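Local coordinates for protein RNA-dependent RNA Polymerase (PDB 6TZ0) that transcribes and replicates the double-stranded RNA genome of a cytoplasmic polyhedrosis virus as its RNA-directed RNA polymerase, at residues E459-F467 against V576-A584. Sequence-based numbering, arbitrary orientation.
Sequences EYRTPERIF and VPRFGPYYA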
ATOM      1  N   GLU A 459      16.820 -10.921 -17.382  1.00 34.87           N
ATOM      2  CA  GLU A 459      16.864 -11.946 -16.352  1.00 34.87           C
ATOM      3  C   GLU A 459      15.496 -12.187 -15.729  1.00 34.87           C
ATOM      4  O   GLU A 459      15.413 -12.666 -14.597  1.00 34.87           O
ATOM      5  CB  GLU A 459      17.896 -11.579 -15.286  1.00 34.87           C
ATOM      6  CG  GLU A 459      17.631 -10.290 -14.544  1.00 34.87           C
ATOM      7  CD  GLU A 459      18.709  -9.997 -13.527  1.00 34.87           C
ATOM      8  OE1 GLU A 459      19.697 -10.756 -13.476  1.00 34.87           O
ATOM      9  OE2 GLU A 459      18.559  -9.025 -12.759  1.00 34.87           O
ATOM     10  N   TYR A 460      14.425 -11.884 -16.461  1.00 29.82           N
ATOM     11  CA  TYR A 460      13.078 -12.173 -15.984  1.00 29.82           C
ATOM     12  C   TYR A 460      12.815 -13.671 -15.898  1.00 29.82           C
ATOM     13  O   TYR A 460      12.041 -14.112 -15.044  1.00 29.82           O
ATOM     14  CB  TYR A 460      12.055 -11.498 -16.897  1.00 29.82           C
ATOM     15  CG  TYR A 460      10.613 -11.759 -16.537  1.00 29.82           C
ATOM     16  CD1 TYR A 460      10.034 -11.160 -15.430  1.00 29.82           C
ATOM     17  CD2 TYR A 460       9.827 -12.592 -17.317  1.00 29.82           C
ATOM     18  CE1 TYR A 460       8.716 -11.396 -15.103  1.00 29.82           C
ATOM     19  CE2 TYR A 460       8.508 -12.829 -17.004  1.00 29.82           C
ATOM     20  CZ  TYR A 460       7.961 -12.233 -15.894  1.00 29.82           C
ATOM     21  OH  TYR A 460       6.652 -12.474 -15.574  1.00 29.82           O
ATOM     22  N   ARG A 461      13.460 -14.464 -16.747  1.00 26.42           N
ATOM     23  CA  ARG A 461      13.279 -15.905 -16.778  1.00 26.42           C
ATOM     24  C   ARG A 461      14.383 -16.654 -16.049  1.00 26.42           C
ATOM     25  O   ARG A 461      14.438 -17.882 -16.128  1.00 26.42           O
ATOM     26  CB  ARG A 461      13.208 -16.396 -18.222  1.00 26.42           C
ATOM     27  CG  ARG A 461      12.099 -15.791 -19.051  1.00 26.42           C
ATOM     28  CD  ARG A 461      10.731 -16.282 -18.649  1.00 26.42           C
ATOM     29  NE  ARG A 461       9.706 -15.758 -19.542  1.00 26.42           N
ATOM     30  CZ  ARG A 461       8.405 -15.968 -19.403  1.00 26.42           C
ATOM     31  NH1 ARG A 461       7.951 -16.697 -18.400  1.00 26.42           N
ATOM     32  NH2 ARG A 461       7.560 -15.443 -20.269  1.00 26.42           N
ATOM     33  N   THR A 462      15.262 -15.951 -15.353  1.00 28.23           N
ATOM     34  CA  THR A 462      16.429 -16.536 -14.710  1.00 28.23           C
ATOM     35  C   THR A 462      16.134 -16.810 -13.249  1.00 28.23           C
ATOM     36  O   THR A 462      15.701 -15.898 -12.536  1.00 28.23           O
ATOM     37  CB  THR A 462      17.620 -15.595 -14.831  1.00 28.23           C
ATOM     38  OG1 THR A 462      17.909 -15.375 -16.214  1.00 28.23           O
ATOM     39  CG2 THR A 462      18.842 -16.178 -14.161  1.00 28.23           C
ATOM     40  N   PRO A 463      16.350 -18.037 -12.767  1.00 28.75           N
ATOM     41  CA  PRO A 463      15.951 -18.370 -11.390  1.00 28.75           C
ATOM     42  C   PRO A 463      16.807 -17.723 -10.311  1.00 28.75           C
ATOM     43  O   PRO A 463      16.353 -17.636  -9.165  1.00 28.75           O
ATOM     44  CB  PRO A 463      16.079 -19.897 -11.351  1.00 28.75           C
ATOM     45  CG  PRO A 463      16.031 -20.320 -12.767  1.00 28.75           C
ATOM     46  CD  PRO A 463      16.703 -19.241 -13.535  1.00 28.75           C
ATOM     47  N   GLU A 464      18.016 -17.261 -10.626  1.00 33.47           N
ATOM     48  CA  GLU A 464      18.875 -16.662  -9.612  1.00 33.47           C
ATOM     49  C   GLU A 464      18.443 -15.261  -9.211  1.00 33.47           C
ATOM     50  O   GLU A 464      18.949 -14.741  -8.212  1.00 33.47           O
ATOM     51  CB  GLU A 464      20.319 -16.637 -10.104  1.00 33.47           C
ATOM     52  CG  GLU A 464      20.943 -18.017 -10.191  1.00 33.47           C
ATOM     53  CD  GLU A 464      21.154 -18.647  -8.824  1.00 33.47           C
ATOM     54  OE1 GLU A 464      21.455 -17.905  -7.865  1.00 33.47           O
ATOM     55  OE2 GLU A 464      21.008 -19.881  -8.703  1.00 33.47           O
ATOM     56  N   ARG A 465      17.523 -14.658  -9.963  1.00 30.99           N
ATOM     57  CA  ARG A 465      16.966 -13.353  -9.628  1.00 30.99           C
ATOM     58  C   ARG A 465      16.251 -13.364  -8.279  1.00 30.99           C
ATOM     59  O   ARG A 465      16.379 -12.418  -7.490  1.00 30.99           O
ATOM     60  CB  ARG A 465      16.028 -12.931 -10.757  1.00 30.99           C
ATOM     61  CG  ARG A 465      15.281 -11.667 -10.520  1.00 30.99           C
ATOM     62  CD  ARG A 465      14.615 -11.177 -11.783  1.00 30.99           C
ATOM     63  NE  ARG A 465      13.627 -12.088 -12.352  1.00 30.99           N
ATOM     64  CZ  ARG A 465      12.337 -12.096 -12.037  1.00 30.99           C
ATOM     65  NH1 ARG A 465      11.519 -12.949 -12.631  1.00 30.99           N
ATOM     66  NH2 ARG A 465      11.861 -11.250 -11.135  1.00 30.99           N
ATOM     67  N   ILE A 466      15.550 -14.456  -7.974  1.00 30.72           N
ATOM     68  CA  ILE A 466      14.797 -14.563  -6.728  1.00 30.72           C
ATOM     69  C   ILE A 466      15.742 -14.659  -5.532  1.00 30.72           C
ATOM     70  O   ILE A 466      15.553 -13.990  -4.503  1.00 30.72           O
ATOM     71  CB  ILE A 466      13.860 -15.779  -6.801  1.00 30.72           C
ATOM     72  CG1 ILE A 466      12.973 -15.699  -8.050  1.00 30.72           C
ATOM     73  CG2 ILE A 466      13.038 -15.887  -5.550  1.00 30.72           C
ATOM     74  CD1 ILE A 466      12.084 -14.487  -8.114  1.00 30.72           C
ATOM     75  N   PHE A 467      16.791 -15.471  -5.660  1.00 32.96           N
ATOM     76  CA  PHE A 467      17.742 -15.602  -4.566  1.00 32.96           C
ATOM     77  C   PHE A 467      18.581 -14.347  -4.415  1.00 32.96           C
ATOM     78  O   PHE A 467      19.012 -14.026  -3.307  1.00 32.96           O
ATOM     79  CB  PHE A 467      18.648 -16.810  -4.780  1.00 32.96           C
ATOM     80  CG  PHE A 467      17.907 -18.083  -5.024  1.00 32.96           C
ATOM     81  CD1 PHE A 467      17.065 -18.606  -4.067  1.00 32.96           C
ATOM     82  CD2 PHE A 467      18.116 -18.796  -6.190  1.00 32.96           C
ATOM     83  CE1 PHE A 467      16.394 -19.785  -4.289  1.00 32.96           C
ATOM     84  CE2 PHE A 467      17.457 -19.977  -6.416  1.00 32.96           C
ATOM     85  CZ  PHE A 467      16.598 -20.475  -5.464  1.00 32.96           C
ATOM     86  N   VAL A 576      -0.760 -24.729 -14.231  1.00 26.35           N
ATOM     87  CA  VAL A 576      -0.190 -23.491 -14.763  1.00 26.35           C
ATOM     88  C   VAL A 576       1.284 -23.715 -15.059  1.00 26.35           C
ATOM     89  O   VAL A 576       2.087 -23.829 -14.126  1.00 26.35           O
ATOM     90  CB  VAL A 576      -0.362 -22.313 -13.786  1.00 26.35           C
ATOM     91  CG1 VAL A 576       0.332 -21.069 -14.316  1.00 26.35           C
ATOM     92  CG2 VAL A 576      -1.823 -22.014 -13.535  1.00 26.35           C
ATOM     93  N   PRO A 577       1.693 -23.805 -16.317  1.00 24.76           N
ATOM     94  CA  PRO A 577       3.119 -23.756 -16.629  1.00 24.76           C
ATOM     95  C   PRO A 577       3.554 -22.326 -16.906  1.00 24.76           C
ATOM     96  O   PRO A 577       2.741 -21.460 -17.239  1.00 24.76           O
ATOM     97  CB  PRO A 577       3.224 -24.612 -17.893  1.00 24.76           C
ATOM     98  CG  PRO A 577       1.931 -24.371 -18.572  1.00 24.76           C
ATOM     99  CD  PRO A 577       0.897 -24.202 -17.490  1.00 24.76           C
ATOM    100  N   ARG A 578       4.859 -22.101 -16.744  1.00 26.02           N
ATOM    101  CA  ARG A 578       5.550 -20.879 -17.164  1.00 26.02           C
ATOM    102  C   ARG A 578       4.998 -19.640 -16.450  1.00 26.02           C
ATOM    103  O   ARG A 578       4.334 -18.793 -17.043  1.00 26.02           O
ATOM    104  CB  ARG A 578       5.485 -20.692 -18.689  1.00 26.02           C
ATOM    105  CG  ARG A 578       6.569 -21.381 -19.487  1.00 26.02           C
ATOM    106  CD  ARG A 578       6.358 -22.860 -19.540  1.00 26.02           C
ATOM    107  NE  ARG A 578       7.226 -23.525 -20.488  1.00 26.02           N
ATOM    108  CZ  ARG A 578       7.295 -24.842 -20.603  1.00 26.02           C
ATOM    109  NH1 ARG A 578       8.096 -25.383 -21.494  1.00 26.02           N
ATOM    110  NH2 ARG A 578       6.562 -25.614 -19.818  1.00 26.02           N
ATOM    111  N   PHE A 579       5.251 -19.571 -15.145  1.00 25.63           N
ATOM    112  CA  PHE A 579       4.904 -18.341 -14.441  1.00 25.63           C
ATOM    113  C   PHE A 579       6.038 -17.323 -14.457  1.00 25.63           C
ATOM    114  O   PHE A 579       5.896 -16.247 -15.036  1.00 25.63           O
ATOM    115  CB  PHE A 579       4.456 -18.635 -13.007  1.00 25.63           C
ATOM    116  CG  PHE A 579       4.341 -17.409 -12.150  1.00 25.63           C
ATOM    117  CD1 PHE A 579       3.462 -16.392 -12.474  1.00 25.63           C
ATOM    118  CD2 PHE A 579       5.085 -17.297 -10.991  1.00 25.63           C
ATOM    119  CE1 PHE A 579       3.364 -15.266 -11.679  1.00 25.63           C
ATOM    120  CE2 PHE A 579       4.981 -16.181 -10.193  1.00 25.63           C
ATOM    121  CZ  PHE A 579       4.119 -15.168 -10.535  1.00 25.63           C
ATOM    122  N   GLY A 580       7.159 -17.626 -13.836  1.00 25.04           N
ATOM    123  CA  GLY A 580       8.230 -16.662 -13.815  1.00 25.04           C
ATOM    124  C   GLY A 580       9.464 -17.187 -14.500  1.00 25.04           C
ATOM    125  O   GLY A 580       9.537 -17.295 -15.724  1.00 25.04           O
ATOM    126  N   PRO A 581      10.484 -17.493 -13.700  1.00 23.22           N
ATOM    127  CA  PRO A 581      11.547 -18.386 -14.155  1.00 23.22           C
ATOM    128  C   PRO A 581      11.202 -19.855 -14.003  1.00 23.22           C
ATOM    129  O   PRO A 581      12.059 -20.705 -14.259  1.00 23.22           O
ATOM    130  CB  PRO A 581      12.710 -18.001 -13.242  1.00 23.22           C
ATOM    131  CG  PRO A 581      12.065 -17.541 -12.004  1.00 23.22           C
ATOM    132  CD  PRO A 581      10.798 -16.871 -12.405  1.00 23.22           C
ATOM    133  N   TYR A 582       9.976 -20.165 -13.600  1.00 22.59           N
ATOM    134  CA  TYR A 582       9.558 -21.511 -13.259  1.00 22.59           C
ATOM    135  C   TYR A 582       8.802 -22.137 -14.415  1.00 22.59           C
ATOM    136  O   TYR A 582       8.184 -21.447 -15.224  1.00 22.59           O
ATOM    137  CB  TYR A 582       8.673 -21.502 -12.019  1.00 22.59           C
ATOM    138  CG  TYR A 582       9.349 -20.908 -10.822  1.00 22.59           C
ATOM    139  CD1 TYR A 582      10.298 -21.622 -10.118  1.00 22.59           C
ATOM    140  CD2 TYR A 582       9.027 -19.632 -10.391  1.00 22.59           C
ATOM    141  CE1 TYR A 582      10.916 -21.082  -9.026  1.00 22.59           C
ATOM    142  CE2 TYR A 582       9.640 -19.082  -9.299  1.00 22.59           C
ATOM    143  CZ  TYR A 582      10.585 -19.812  -8.619  1.00 22.59           C
ATOM    144  OH  TYR A 582      11.201 -19.270  -7.527  1.00 22.59           O
ATOM    145  N   TYR A 583       8.851 -23.461 -14.474  1.00 22.79           N
ATOM    146  CA  TYR A 583       8.191 -24.227 -15.515  1.00 22.79           C
ATOM    147  C   TYR A 583       7.819 -25.579 -14.935  1.00 22.79           C
ATOM    148  O   TYR A 583       8.472 -26.070 -14.013  1.00 22.79           O
ATOM    149  CB  TYR A 583       9.072 -24.346 -16.771  1.00 22.79           C
ATOM    150  CG  TYR A 583      10.488 -24.820 -16.521  1.00 22.79           C
ATOM    151  CD1 TYR A 583      11.500 -23.909 -16.253  1.00 22.79           C
ATOM    152  CD2 TYR A 583      10.818 -26.169 -16.566  1.00 22.79           C
ATOM    153  CE1 TYR A 583      12.787 -24.319 -16.016  1.00 22.79           C
ATOM    154  CE2 TYR A 583      12.115 -26.589 -16.331  1.00 22.79           C
ATOM    155  CZ  TYR A 583      13.092 -25.657 -16.062  1.00 22.79           C
ATOM    156  OH  TYR A 583      14.384 -26.047 -15.828  1.00 22.79           O
ATOM    157  N   ALA A 584       6.748 -26.161 -15.466  1.00 23.19           N
ATOM    158  CA  ALA A 584       6.200 -27.395 -14.918  1.00 23.19           C
ATOM    159  C   ALA A 584       7.110 -28.571 -15.237  1.00 23.19           C
ATOM    160  O   ALA A 584       7.576 -28.716 -16.369  1.00 23.19           O
ATOM    161  CB  ALA A 584       4.804 -27.638 -15.474  1.00 23.19           C
TER
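P581 lies against the type I beta turn E459 to T462, joining the loop that leads into strand 585-591 to the turn preceding helix 464-469, within the central polymerase domain. Its compact ring suits a place against backbone: P581 CB sits 3.4 Å from R461 O. The rings of P463 and P581 pass side by side, running opposite ways, with P463 CG 4.1 Å from P581 CB. P581 CG also covers one face of the Y582 ring, nearer its margin than its middle. I466, an apolar helix residue facing the loop, meets Y582 OH through CG1 in a 4.0 Å van der Waals contact.

The CB of R461 points away from 576-584, but a bend at chi2 (-71°) turns this long chain back. NH1 of R461 donates a fairly straight bond (3.2 Å, 154°) to a lone pair of G580 O, slightly off the guanidinium plane. G580, without a side chain, suits the unusual backbone turn directly before P581. CE2 of Y460 lies 3.9 Å above the centre of one face of the R461 guanidinium. D414 ties both side chains to one carboxylate: OD1 hydrogen-bonds Y460 OH, and OD2 forms a salt bridge with R461 NH2.

R465 closes the turn from the helix side: NE makes a bent bond to E459 O, NH1 a straighter one to Y460 O, and NH2 a salt bridge with D495. Running roughly perpendicular to P581, R465 places NH1 4.0 Å from P581 CD and 2.7 Å from Y460 O.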